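PDB 5FYD: 7beta-hydroxysteroid dehydrogenase from Collinsella aerofaciens, which catalyses the NADPH-dependent reduction of the 7-oxo group of 7-oxolithocholate to ursodeoxycholate, and probably contributes to ursodeoxycholate formation in the human colon. Local coordinates for residues Val141-Ile147 / Lys160-Leu164; Tyr90-Leu94 / Asn113-Phe119; Val181-Leu186 / Glu228-Ala233; Ala23-Ile28 / Val218-Phe222; Glu9-Gly15 / Met33-Val38. All blocks are in the same frame, centred on the assembly; numbering follows the deposited sequence. Where two conformers were deposited one is given.

Interaction 1: residues Val141-Ile147 / Lys160-Leu164; sequences VSSMTGI and KAFIL
Strand 141-143 and helix 160-164 run closer to antiparallel than parallel, at 132°, their axes 7.2 Å apart, and Gly146 and Ala161 bring their CA atoms within 4.1 Å. A CB on Gly146 would be crowded by Ala161 N and by Ser143 O. Lys160 lies along the strand: bent at chi2 and chi3, its chain passes Ser143, where CG meets Ser143 CB, and reaches back so that Lys160 NZ donates to Val141 O at 2.9 Å, from above the carbonyl plane. Ser142 OG, placed opposite the backbone N (chi1 -168°), donates a hydrogen bond to Lys160 O at 2.8 Å, 55° out of the carbonyl plane. That oxygen also accepts the helical Leu164 N, the two donors arriving on opposite faces, while Leu164 CB touches Ser142 OG. With a methionine in place of Lys160, Val141 O would probably lose this partner and the chain would be freer to turn. Ser143 OG and Thr145 OG1 share a hydrogen bond, and both residues touch the proposed proton acceptor Tyr156. The contact thus fixes the active-site lysine to the strand carrying Ser143, the inferred transition-state stabiliser, consistent with a role in lowering the tyrosine pKa as in related enzymes.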
# COMPACT_ATOMS: atom_id res chain seq x y z
N VAL A 141 19.43 4.00 -3.43
CA VAL A 141 18.59 2.90 -2.98
C VAL A 141 18.04 2.13 -4.17
O VAL A 141 17.40 2.69 -5.07
CB VAL A 141 17.45 3.46 -2.11
CG1 VAL A 141 16.52 2.34 -1.65
CG2 VAL A 141 18.05 4.21 -0.94
N SER A 142 18.33 0.84 -4.20
CA SER A 142 17.70 -0.08 -5.14
C SER A 142 16.75 -1.05 -4.44
O SER A 142 16.44 -0.92 -3.23
CB SER A 142 18.78 -0.81 -5.95
OG SER A 142 18.21 -1.49 -7.06
N SER A 143 16.28 -2.04 -5.20
CA SER A 143 15.29 -2.99 -4.72
C SER A 143 15.65 -4.36 -5.24
O SER A 143 16.22 -4.49 -6.34
CB SER A 143 13.94 -2.61 -5.28
OG SER A 143 12.97 -3.58 -4.91
N MET A 144 15.34 -5.38 -4.45
CA MET A 144 15.49 -6.76 -4.87
C MET A 144 14.77 -7.08 -6.19
O MET A 144 15.23 -7.96 -6.91
CB MET A 144 15.07 -7.71 -3.73
CG MET A 144 16.19 -7.83 -2.70
SD MET A 144 15.65 -8.68 -1.22
CE MET A 144 15.47 -10.34 -1.86
N THR A 145 13.73 -6.32 -6.54
CA THR A 145 13.09 -6.44 -7.85
C THR A 145 14.06 -6.15 -9.00
O THR A 145 13.88 -6.67 -10.10
CB THR A 145 11.85 -5.53 -8.00
OG1 THR A 145 12.23 -4.16 -7.85
CG2 THR A 145 10.78 -5.87 -6.99
N GLY A 146 15.07 -5.32 -8.74
CA GLY A 146 16.14 -5.09 -9.70
C GLY A 146 17.03 -6.29 -9.99
O GLY A 146 17.75 -6.31 -10.99
N ILE A 147 17.00 -7.28 -9.10
CA ILE A 147 17.69 -8.53 -9.25
C ILE A 147 16.78 -9.64 -9.78
O ILE A 147 17.16 -10.38 -10.68
CB ILE A 147 18.31 -8.97 -7.90
CG1 ILE A 147 19.25 -7.88 -7.38
CG2 ILE A 147 19.00 -10.33 -8.03
CD1 ILE A 147 19.73 -8.09 -5.97
N LYS A 160 14.88 0.04 -11.02
CA LYS A 160 15.75 -0.24 -9.89
C LYS A 160 17.04 -0.92 -10.34
O LYS A 160 18.10 -0.68 -9.77
CB LYS A 160 15.03 -1.04 -8.80
CG LYS A 160 14.00 -0.22 -8.04
CD LYS A 160 14.62 1.08 -7.53
CE LYS A 160 14.11 1.55 -6.20
NZ LYS A 160 14.69 2.89 -5.94
N ALA A 161 16.98 -1.74 -11.40
CA ALA A 161 18.21 -2.33 -11.95
C ALA A 161 19.11 -1.28 -12.59
O ALA A 161 20.35 -1.36 -12.53
CB ALA A 161 17.88 -3.42 -12.95
N PHE A 162 18.50 -0.29 -13.24
CA PHE A 162 19.28 0.83 -13.79
C PHE A 162 20.04 1.54 -12.66
O PHE A 162 21.26 1.77 -12.74
CB PHE A 162 18.36 1.82 -14.50
CG PHE A 162 19.08 2.90 -15.23
CD1 PHE A 162 19.49 4.04 -14.57
CD2 PHE A 162 19.38 2.75 -16.58
CE1 PHE A 162 20.16 5.05 -15.24
CE2 PHE A 162 20.05 3.73 -17.25
CZ PHE A 162 20.43 4.89 -16.59
N ILE A 163 19.32 1.85 -11.58
CA ILE A 163 19.94 2.51 -10.42
C ILE A 163 21.05 1.62 -9.84
O ILE A 163 22.14 2.11 -9.53
CB ILE A 163 18.89 2.84 -9.34
CG1 ILE A 163 17.93 3.92 -9.86
CG2 ILE A 163 19.57 3.25 -8.03
CD1 ILE A 163 16.72 4.17 -9.00
N LEU A 164 20.76 0.33 -9.71
CA LEU A 164 21.74 -0.62 -9.15
C LEU A 164 23.03 -0.61 -9.99
O LEU A 164 24.13 -0.35 -9.48
CB LEU A 164 21.15 -2.02 -9.11
CG LEU A 164 22.06 -3.15 -8.66
CD1 LEU A 164 22.62 -3.00 -7.26
CD2 LEU A 164 21.27 -4.44 -8.80

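Interaction 2: residues Tyr90-Leu94 / Asn113-Phe119; sequences YVACL and NVNVVTF
Tyr90 lies against the turn of helix 105-132 formed by Val114, Thr118 and Phe119, and this is the dense, buried end of the contact. Phe119 CA sits over one face of the tyrosine ring, 3.7 Å from its centroid, in a CH-pi contact. The Phe119 ring turns its edge to the tyrosine ring in a T-shaped pair with planes at 68°. At the far end of the phenol, Tyr90 OH donates to Val114 O over 2.6 Å, in the carbonyl plane and on a lone pair, while Thr118 CB approaches the same hydroxyl. The helix has a wider pi-type turn here, in which Thr118 N bonds to Asn113 O.

Toward Leu94 the contact becomes more open and more polar. Val114 still fills the angle between Cys93 CA and Leu94 CB with its two methyls, but Cys93 is exposed. Asn115 reads the loop backbone with its whole amide: OD1 accepts Leu94 N at 3.2 Å and ND2 donates to Leu94 O at 2.9 Å, with the oxygen 7° out of the amide plane. Water 1 donates hydrogen bonds to Asn115 OD1, at 2.8 Å, and to Ala92 O. Ala92 adjoins the NADP-binding Phe67, and Cys93 touches Lys160. Asn115 at the irregular turn of helix 105-132, tied to the loop after strand 85-90, is consistent with the asparagine seen at this place in classical short-chain dehydrogenases.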
# COMPACT_ATOMS: atom_id res chain seq x y z
N TYR A 90 19.54 9.10 -3.51
CA TYR A 90 18.34 8.99 -4.32
C TYR A 90 17.47 7.85 -3.79
O TYR A 90 17.86 6.68 -3.88
CB TYR A 90 18.66 8.80 -5.79
CG TYR A 90 17.49 9.19 -6.66
CD1 TYR A 90 17.31 10.51 -7.00
CD2 TYR A 90 16.58 8.26 -7.11
CE1 TYR A 90 16.26 10.93 -7.78
CE2 TYR A 90 15.51 8.66 -7.89
CZ TYR A 90 15.35 10.01 -8.23
OH TYR A 90 14.28 10.46 -9.02
N VAL A 91 16.33 8.23 -3.21
CA VAL A 91 15.42 7.32 -2.55
C VAL A 91 14.09 7.16 -3.28
O VAL A 91 13.44 6.13 -3.15
CB VAL A 91 15.08 7.81 -1.11
CG1 VAL A 91 14.24 6.76 -0.36
CG2 VAL A 91 16.34 8.14 -0.35
N ALA A 92 13.67 8.15 -4.05
CA ALA A 92 12.35 8.14 -4.64
C ALA A 92 12.20 7.00 -5.62
O ALA A 92 13.16 6.63 -6.29
CB ALA A 92 12.08 9.43 -5.36
N CYS A 93 11.00 6.45 -5.71
CA CYS A 93 10.71 5.42 -6.69
C CYS A 93 9.23 5.44 -7.03
O CYS A 93 8.39 5.74 -6.18
CB CYS A 93 11.11 4.04 -6.18
SG CYS A 93 9.95 3.37 -4.98
N LEU A 94 8.93 5.09 -8.27
CA LEU A 94 7.57 5.04 -8.77
C LEU A 94 7.39 3.72 -9.48
O LEU A 94 8.16 3.36 -10.36
CB LEU A 94 7.26 6.21 -9.70
CG LEU A 94 5.83 6.29 -10.24
CD1 LEU A 94 4.79 6.39 -9.14
CD2 LEU A 94 5.69 7.44 -11.23
N ASN A 113 11.01 8.81 -15.67
CA ASN A 113 11.46 10.06 -15.09
C ASN A 113 11.92 9.90 -13.64
O ASN A 113 12.97 10.40 -13.26
CB ASN A 113 10.38 11.12 -15.20
CG ASN A 113 10.30 11.68 -16.59
OD1 ASN A 113 11.18 11.42 -17.42
ND2 ASN A 113 9.29 12.46 -16.85
N VAL A 114 11.14 9.18 -12.85
CA VAL A 114 11.51 9.00 -11.43
C VAL A 114 12.73 8.09 -11.29
O VAL A 114 13.69 8.43 -10.58
CB VAL A 114 10.33 8.43 -10.58
CG1 VAL A 114 10.77 8.25 -9.14
CG2 VAL A 114 9.12 9.36 -10.64
N ASN A 115 12.72 6.94 -11.94
CA ASN A 115 13.69 5.90 -11.63
C ASN A 115 14.97 6.00 -12.45
O ASN A 115 16.01 5.43 -12.06
CB ASN A 115 13.06 4.51 -11.81
CG ASN A 115 11.81 4.31 -10.97
OD1 ASN A 115 11.73 4.77 -9.82
ND2 ASN A 115 10.85 3.63 -11.52
N VAL A 116 14.91 6.69 -13.58
CA VAL A 116 16.04 6.78 -14.52
C VAL A 116 16.51 8.21 -14.76
O VAL A 116 17.70 8.53 -14.54
CB VAL A 116 15.70 6.09 -15.86
CG1 VAL A 116 16.88 6.19 -16.84
CG2 VAL A 116 15.35 4.62 -15.60
N VAL A 117 15.64 9.08 -15.29
CA VAL A 117 16.08 10.39 -15.74
C VAL A 117 16.41 11.37 -14.60
O VAL A 117 17.52 11.93 -14.57
CB VAL A 117 15.08 11.02 -16.73
CG1 VAL A 117 15.50 12.44 -17.12
CG2 VAL A 117 14.91 10.11 -17.95
N THR A 118 15.45 11.62 -13.71
CA THR A 118 15.71 12.46 -12.55
C THR A 118 16.82 11.87 -11.70
O THR A 118 17.69 12.59 -11.26
CB THR A 118 14.46 12.70 -11.70
OG1 THR A 118 13.43 13.26 -12.53
CG2 THR A 118 14.78 13.65 -10.53
N PHE A 119 16.78 10.56 -11.53
CA PHE A 119 17.87 9.83 -10.86
C PHE A 119 19.23 10.19 -11.45
O PHE A 119 20.11 10.66 -10.72
CB PHE A 119 17.66 8.33 -10.96
CG PHE A 119 18.91 7.55 -10.70
CD1 PHE A 119 19.49 7.56 -9.43
CD2 PHE A 119 19.55 6.87 -11.72
CE1 PHE A 119 20.65 6.87 -9.19
CE2 PHE A 119 20.72 6.16 -11.47
CZ PHE A 119 21.28 6.17 -10.20
O HOH W 1 13.76 4.64 -7.83

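Interaction 3: residues Val181-Leu186 / Glu228-Ala233; sequences VEVITL and ELSVIA
The last two strands of the parallel Rossmann sheet pair here, with 230-232 the outermost strand of the chain on this side. Strand 181-186 runs alongside it at 20°, joined by a ladder in which Val183 N and Thr185 N donate to Leu229 O and Val231 O, while Val183 O and Thr185 O receive Val231 N and Ala233 N. The shortest of these bonds is Thr185 N to Val231 O, 2.8 Å.

On the face bearing Ile184 and Val231, the end of the isoleucine carries the apolar contact. An unusual chi2 of 109° swings Ile184 CD1 over to Val231 CG1 at 3.6 Å, and the same methyl also meets Ala233 CB. Leu186 CD2 reaches that same alanine methyl. Farther back, the extended Glu182 chain lays OE2 beside Val231 CG2, and helix 214-224 covers this face through Ala221, Glu220 and Lys224.

The other face, with Val183, Thr185 and Ser230, lies under helix 154-173, where Glu168 also bonds Ser230 OG. Val183 CG1 lies 3.7 Å from Ser230 OG. Water 3 is held by two hydroxyls of this face and a backbone carbonyl: it donates to Ser230 OG and to Val231 O, and shares a 2.6 Å hydrogen bond with Thr185 OG1.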
# COMPACT_ATOMS: atom_id res chain seq x y z
N VAL A 181 30.86 5.99 -2.66
CA VAL A 181 29.58 5.70 -3.28
C VAL A 181 29.20 4.27 -2.98
O VAL A 181 30.04 3.39 -2.98
CB VAL A 181 29.63 5.99 -4.80
CG1 VAL A 181 28.35 5.55 -5.53
CG2 VAL A 181 29.87 7.46 -5.02
N GLU A 182 27.93 4.07 -2.70
CA GLU A 182 27.36 2.76 -2.38
C GLU A 182 25.95 2.68 -2.91
O GLU A 182 25.24 3.68 -2.95
CB GLU A 182 27.35 2.55 -0.87
CG GLU A 182 26.92 1.17 -0.38
CD GLU A 182 26.56 1.19 1.09
OE1 GLU A 182 27.24 1.90 1.87
OE2 GLU A 182 25.56 0.54 1.46
N VAL A 183 25.56 1.50 -3.35
CA VAL A 183 24.14 1.18 -3.53
C VAL A 183 23.70 0.18 -2.48
O VAL A 183 24.38 -0.83 -2.25
CB VAL A 183 23.79 0.73 -4.96
CG1 VAL A 183 24.70 -0.38 -5.49
CG2 VAL A 183 22.31 0.32 -5.06
N ILE A 184 22.56 0.46 -1.86
CA ILE A 184 21.95 -0.46 -0.91
C ILE A 184 20.65 -0.94 -1.54
O ILE A 184 19.80 -0.14 -1.91
CB ILE A 184 21.72 0.16 0.48
CG1 ILE A 184 21.15 -0.90 1.44
CG2 ILE A 184 20.82 1.40 0.47
CD1 ILE A 184 22.10 -1.36 2.49
N THR A 185 20.51 -2.26 -1.63
CA THR A 185 19.37 -2.90 -2.26
C THR A 185 18.42 -3.43 -1.18
O THR A 185 18.81 -4.26 -0.35
CB THR A 185 19.85 -4.02 -3.19
OG1 THR A 185 20.59 -3.44 -4.29
CG2 THR A 185 18.69 -4.80 -3.73
N LEU A 186 17.18 -2.94 -1.19
CA LEU A 186 16.22 -3.23 -0.13
C LEU A 186 15.27 -4.33 -0.56
O LEU A 186 14.96 -4.45 -1.73
CB LEU A 186 15.39 -2.00 0.18
CG LEU A 186 16.19 -0.73 0.50
CD1 LEU A 186 15.23 0.37 0.95
CD2 LEU A 186 17.27 -1.00 1.52
N GLU A 228 32.11 -1.23 1.18
CA GLU A 228 31.47 -2.12 0.22
C GLU A 228 30.77 -1.29 -0.82
O GLU A 228 30.26 -0.22 -0.50
CB GLU A 228 30.50 -3.07 0.92
CG GLU A 228 31.19 -3.91 1.97
CD GLU A 228 30.33 -4.99 2.56
OE1 GLU A 228 29.45 -5.52 1.86
OE2 GLU A 228 30.54 -5.31 3.76
N LEU A 229 30.74 -1.79 -2.05
CA LEU A 229 30.15 -1.07 -3.19
C LEU A 229 28.63 -1.29 -3.32
O LEU A 229 27.86 -0.36 -3.60
CB LEU A 229 30.83 -1.50 -4.50
CG LEU A 229 32.37 -1.45 -4.57
CD1 LEU A 229 32.86 -1.88 -5.94
CD2 LEU A 229 32.89 -0.07 -4.21
N SER A 230 28.24 -2.53 -3.17
CA SER A 230 26.89 -2.98 -3.44
C SER A 230 26.45 -3.93 -2.34
O SER A 230 26.99 -5.03 -2.19
CB SER A 230 26.85 -3.66 -4.79
OG SER A 230 25.53 -4.02 -5.16
N VAL A 231 25.45 -3.51 -1.59
CA VAL A 231 25.04 -4.18 -0.35
C VAL A 231 23.58 -4.51 -0.50
O VAL A 231 22.79 -3.69 -0.97
CB VAL A 231 25.19 -3.24 0.85
CG1 VAL A 231 24.66 -3.86 2.16
CG2 VAL A 231 26.65 -2.83 1.00
N ILE A 232 23.23 -5.72 -0.09
CA ILE A 232 21.82 -6.10 0.05
C ILE A 232 21.48 -5.94 1.53
O ILE A 232 22.14 -6.53 2.36
CB ILE A 232 21.56 -7.52 -0.45
CG1 ILE A 232 21.75 -7.57 -1.98
CG2 ILE A 232 20.14 -7.98 -0.09
CD1 ILE A 232 21.84 -8.95 -2.55
N ALA A 233 20.46 -5.16 1.85
CA ALA A 233 20.11 -4.90 3.25
C ALA A 233 19.54 -6.14 3.90
O ALA A 233 18.60 -6.74 3.39
CB ALA A 233 19.12 -3.75 3.36
O HOH W 2 30.93 2.42 -0.45
O HOH W 3 23.12 -3.61 -3.85

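Interaction 4: residues Ala23-Ile28 / Val218-Phe222; sequences AFCEKI and VDEAF
Lys27 NZ is held by two partners: it forms a salt bridge with Asp219 OD1 at 2.9 Å, meeting that oxygen from above the carboxylate plane, and donates to water 4 at 2.7 Å. The water in turn donates a hydrogen bond to Asp219 O, so one residue of helix 214-224 is reached both directly and through solvent. The lysine gets there by leaving its helix with chi1 at -178° and bending at chi2, which carries the chain along Phe222. There the two side chains run alongside with opposite senses, Lys27 CG lying 3.6 Å from Phe222 CD2.

Beside this salt bridge the contact is apolar. The two methyls of Val218 serve different neighbours: CG2 stands over the centre of the Phe24 ring, 3.8 Å from its centroid and 12° off the normal, while Val218 CG1 presses on Lys27 CB at 3.6 Å and lies at the edge of the Phe222 ring. Ala23 CB, from the residue just before Phe24, also touches Val218 CG2. Phe222 CE2 meets Phe24 CE1, and Phe222 CZ touches Ile28 CG2 at 3.7 Å.

Helix segments 23-28 and 218-222, at 52° with axes 10.6 Å apart, lie together against the sheet. Phe24 and Phe222 both rest on Ile139 of strand 136-143, Phe222 also meets Phe87, and Phe24 and Ile28 pack on Ile13 of strand 10-14.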
# COMPACT_ATOMS: atom_id res chain seq x y z
N ALA A 23 14.35 8.23 7.27
CA ALA A 23 15.44 7.68 8.06
C ALA A 23 16.80 8.19 7.59
O ALA A 23 17.70 8.38 8.40
CB ALA A 23 15.38 6.17 8.06
N PHE A 24 16.96 8.43 6.28
CA PHE A 24 18.19 9.08 5.79
C PHE A 24 18.34 10.50 6.37
O PHE A 24 19.44 10.89 6.78
CB PHE A 24 18.25 9.13 4.25
CG PHE A 24 18.90 7.93 3.62
CD1 PHE A 24 20.28 7.74 3.74
CD2 PHE A 24 18.15 6.96 2.95
CE1 PHE A 24 20.88 6.63 3.20
CE2 PHE A 24 18.75 5.86 2.39
CZ PHE A 24 20.12 5.70 2.51
N CYS A 25 17.25 11.26 6.40
CA CYS A 25 17.29 12.63 6.94
C CYS A 25 17.74 12.60 8.40
O CYS A 25 18.64 13.35 8.81
CB CYS A 25 15.93 13.31 6.87
SG CYS A 25 15.35 13.67 5.18
N GLU A 26 17.14 11.70 9.17
CA GLU A 26 17.46 11.61 10.60
C GLU A 26 18.90 11.17 10.81
O GLU A 26 19.59 11.72 11.66
CB GLU A 26 16.48 10.67 11.32
CG GLU A 26 15.05 11.15 11.28
CD GLU A 26 14.03 10.08 11.68
OE1 GLU A 26 14.32 8.88 11.57
OE2 GLU A 26 12.93 10.46 12.07
N LYS A 27 19.36 10.20 10.02
CA LYS A 27 20.73 9.69 10.17
C LYS A 27 21.79 10.76 9.86
O LYS A 27 22.73 10.96 10.64
CB LYS A 27 20.95 8.44 9.30
CG LYS A 27 22.33 7.81 9.42
CD LYS A 27 22.61 7.21 10.79
CE LYS A 27 23.84 6.32 10.75
NZ LYS A 27 23.87 5.34 11.87
N ILE A 28 21.64 11.50 8.75
CA ILE A 28 22.62 12.52 8.43
C ILE A 28 22.57 13.71 9.40
O ILE A 28 23.60 14.28 9.73
CB ILE A 28 22.62 12.96 6.94
CG1 ILE A 28 21.38 13.75 6.57
CG2 ILE A 28 22.83 11.75 6.01
CD1 ILE A 28 21.52 14.44 5.23
N VAL A 218 19.18 1.95 6.69
CA VAL A 218 20.09 3.10 6.67
C VAL A 218 21.33 2.89 7.54
O VAL A 218 22.44 3.26 7.15
CB VAL A 218 19.33 4.39 7.03
CG1 VAL A 218 20.27 5.56 7.21
CG2 VAL A 218 18.32 4.70 5.93
N ASP A 219 21.15 2.29 8.72
CA ASP A 219 22.29 1.97 9.57
C ASP A 219 23.29 1.05 8.85
O ASP A 219 24.50 1.33 8.86
CB ASP A 219 21.85 1.35 10.90
CG ASP A 219 21.35 2.40 11.89
OD1 ASP A 219 21.60 3.61 11.68
OD2 ASP A 219 20.71 2.01 12.88
N GLU A 220 22.79 0.01 8.19
CA GLU A 220 23.69 -0.88 7.45
C GLU A 220 24.40 -0.15 6.30
O GLU A 220 25.60 -0.31 6.11
CB GLU A 220 22.95 -2.11 6.92
CG GLU A 220 23.89 -3.06 6.21
CD GLU A 220 23.27 -4.39 5.84
OE1 GLU A 220 22.05 -4.60 6.03
OE2 GLU A 220 24.02 -5.24 5.34
N ALA A 221 23.66 0.66 5.54
CA ALA A 221 24.28 1.44 4.46
C ALA A 221 25.44 2.33 4.97
O ALA A 221 26.51 2.40 4.35
CB ALA A 221 23.24 2.29 3.75
N PHE A 222 25.24 3.01 6.08
CA PHE A 222 26.30 3.88 6.57
C PHE A 222 27.47 3.09 7.18
O PHE A 222 28.60 3.53 7.07
CB PHE A 222 25.78 4.95 7.53
CG PHE A 222 25.21 6.14 6.82
CD1 PHE A 222 26.03 7.15 6.35
CD2 PHE A 222 23.85 6.22 6.57
CE1 PHE A 222 25.49 8.24 5.67
CE2 PHE A 222 23.32 7.31 5.89
CZ PHE A 222 24.14 8.33 5.45
O HOH W 4 25.37 3.27 10.86

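Interaction 5: residues Glu9-Gly15 / Met33-Val38; sequences EWGLILG and MNVVMV
The Trp10 indole carries Asn34 CB over one face, 3.3 Å from the centroid of its six-membered ring and 10° off the normal, while Val35 O lies at its edge. CG turned away from the carbonyl carbon (chi1 -70°) brings the ring across the neighbouring strand, where Trp10 CE3 also reaches Val36 CG2 at 3.6 Å. The amide of Asn34 is inclined 52° to the ring; its ND2 donates to water 5, which in turn donates to Glu9 OE1, and its OD1 takes the backbone N of Glu59. An alanine at Trp10 would probably uncover Asn34 CB and Val36 CG2 and leave a gap on that face of the sheet.

Farther along that face, Leu12 CD1 fits between Val36 CG1 and Val38 CG2, the latter 3.6 Å away. On the other face Met33 SD lies near Gly11, where a CB would be tight. Six backbone bonds join the parallel strands, from Asn34 N to Glu9 O at one end to Gly15 N to Val38 O, 2.8 Å, at the other. Gly15 has backbone angles at which a side chain would collide with the preceding carbonyl O. This is the first beta-alpha-beta unit of the Rossmann fold: continuous backbone pairing and apolar cover set the strand ends from which the NADP-binding segments containing Thr17 and Arg40 follow.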
# COMPACT_ATOMS: atom_id res chain seq x y z
N GLU A 9 29.01 20.05 4.46
CA GLU A 9 28.01 20.71 5.31
C GLU A 9 26.58 20.25 5.13
O GLU A 9 25.84 20.19 6.12
CB GLU A 9 28.02 22.24 5.12
CG GLU A 9 29.15 22.97 5.79
CD GLU A 9 29.08 22.85 7.29
OE1 GLU A 9 28.11 23.32 7.95
OE2 GLU A 9 30.01 22.25 7.80
N TRP A 10 26.18 19.99 3.89
CA TRP A 10 24.80 19.67 3.58
C TRP A 10 24.67 18.30 2.92
O TRP A 10 25.49 17.93 2.08
CB TRP A 10 24.20 20.72 2.65
CG TRP A 10 23.99 22.05 3.30
CD1 TRP A 10 24.91 23.04 3.49
CD2 TRP A 10 22.76 22.54 3.83
NE1 TRP A 10 24.32 24.12 4.12
CE2 TRP A 10 23.01 23.83 4.35
CE3 TRP A 10 21.47 21.99 3.94
CZ2 TRP A 10 22.01 24.61 4.92
CZ3 TRP A 10 20.48 22.74 4.52
CH2 TRP A 10 20.75 24.05 5.02
N GLY A 11 23.63 17.58 3.30
CA GLY A 11 23.24 16.33 2.64
C GLY A 11 21.88 16.50 1.99
O GLY A 11 21.02 17.21 2.50
N LEU A 12 21.70 15.83 0.86
CA LEU A 12 20.53 15.97 0.01
C LEU A 12 19.83 14.65 -0.03
O LEU A 12 20.39 13.65 -0.52
CB LEU A 12 20.99 16.38 -1.38
CG LEU A 12 19.98 16.45 -2.51
CD1 LEU A 12 18.85 17.41 -2.19
CD2 LEU A 12 20.67 16.85 -3.78
N ILE A 13 18.60 14.62 0.47
CA ILE A 13 17.80 13.42 0.42
C ILE A 13 16.69 13.62 -0.61
O ILE A 13 15.77 14.44 -0.42
CB ILE A 13 17.18 13.08 1.79
CG1 ILE A 13 18.28 13.08 2.89
CG2 ILE A 13 16.42 11.76 1.74
CD1 ILE A 13 19.50 12.25 2.59
N LEU A 14 16.77 12.85 -1.69
CA LEU A 14 15.83 12.97 -2.81
C LEU A 14 14.74 11.91 -2.64
O LEU A 14 14.91 10.73 -3.01
CB LEU A 14 16.57 12.82 -4.14
CG LEU A 14 17.64 13.90 -4.30
CD1 LEU A 14 18.81 13.48 -5.17
CD2 LEU A 14 16.96 15.17 -4.81
N GLY A 15 13.62 12.34 -2.04
CA GLY A 15 12.52 11.45 -1.68
C GLY A 15 12.50 11.28 -0.18
O GLY A 15 12.72 10.19 0.32
N MET A 33 24.99 16.79 9.74
CA MET A 33 24.78 17.47 8.46
C MET A 33 23.47 18.24 8.46
O MET A 33 22.47 17.80 9.02
CB MET A 33 24.72 16.51 7.28
CG MET A 33 26.01 15.75 7.04
SD MET A 33 25.86 14.81 5.48
CE MET A 33 27.08 15.62 4.51
N ASN A 34 23.52 19.40 7.81
CA ASN A 34 22.30 20.15 7.50
C ASN A 34 21.61 19.39 6.37
O ASN A 34 22.29 18.71 5.61
CB ASN A 34 22.65 21.56 7.09
CG ASN A 34 23.42 22.31 8.16
OD1 ASN A 34 23.02 22.33 9.34
ND2 ASN A 34 24.52 22.92 7.77
N VAL A 35 20.29 19.49 6.27
CA VAL A 35 19.53 18.57 5.43
C VAL A 35 18.71 19.33 4.39
O VAL A 35 17.90 20.16 4.75
CB VAL A 35 18.60 17.71 6.28
CG1 VAL A 35 17.88 16.69 5.44
CG2 VAL A 35 19.37 17.01 7.39
N VAL A 36 18.93 18.99 3.12
CA VAL A 36 18.05 19.43 2.05
C VAL A 36 17.13 18.25 1.81
O VAL A 36 17.61 17.17 1.44
CB VAL A 36 18.80 19.77 0.74
CG1 VAL A 36 17.85 20.35 -0.27
CG2 VAL A 36 19.93 20.73 1.00
N MET A 37 15.84 18.45 2.02
CA MET A 37 14.85 17.38 1.89
C MET A 37 13.91 17.70 0.75
O MET A 37 13.37 18.83 0.67
CB MET A 37 14.08 17.16 3.21
CG MET A 37 13.35 18.35 3.78
SD MET A 37 12.69 17.89 5.40
CE MET A 37 14.20 17.87 6.31
N VAL A 38 13.75 16.73 -0.15
CA VAL A 38 13.05 16.95 -1.40
C VAL A 38 11.98 15.91 -1.60
O VAL A 38 12.20 14.70 -1.34
CB VAL A 38 14.00 16.90 -2.60
CG1 VAL A 38 13.29 17.40 -3.86
CG2 VAL A 38 15.28 17.69 -2.33
O HOH W 5 25.88 24.53 9.57

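Overall arrangement
All five contacts are set on or beside one parallel sheet, with the catalytic residues at and beyond the C-terminal end of strand 136-143. Interaction 1 holds Ser143 and Lys160, and interaction 2, its centre about 11 Å from that of interaction 1, abuts it through Val141 N to Tyr90 O at 3.1 Å. Interaction 3 continues the sheet on the other side, with Ser142 N 2.9 Å from Ile184 O. Interaction 5 builds the nucleotide-binding half; it meets interaction 2 where Val91 N lies 2.9 Å from Leu14 O, yet its centre is about 22 Å from that of interaction 1. Interaction 4 bridges these regions from one side of the sheet: Phe24, next to the NADP-binding Val20, touches Val141, Val91 and Ile13.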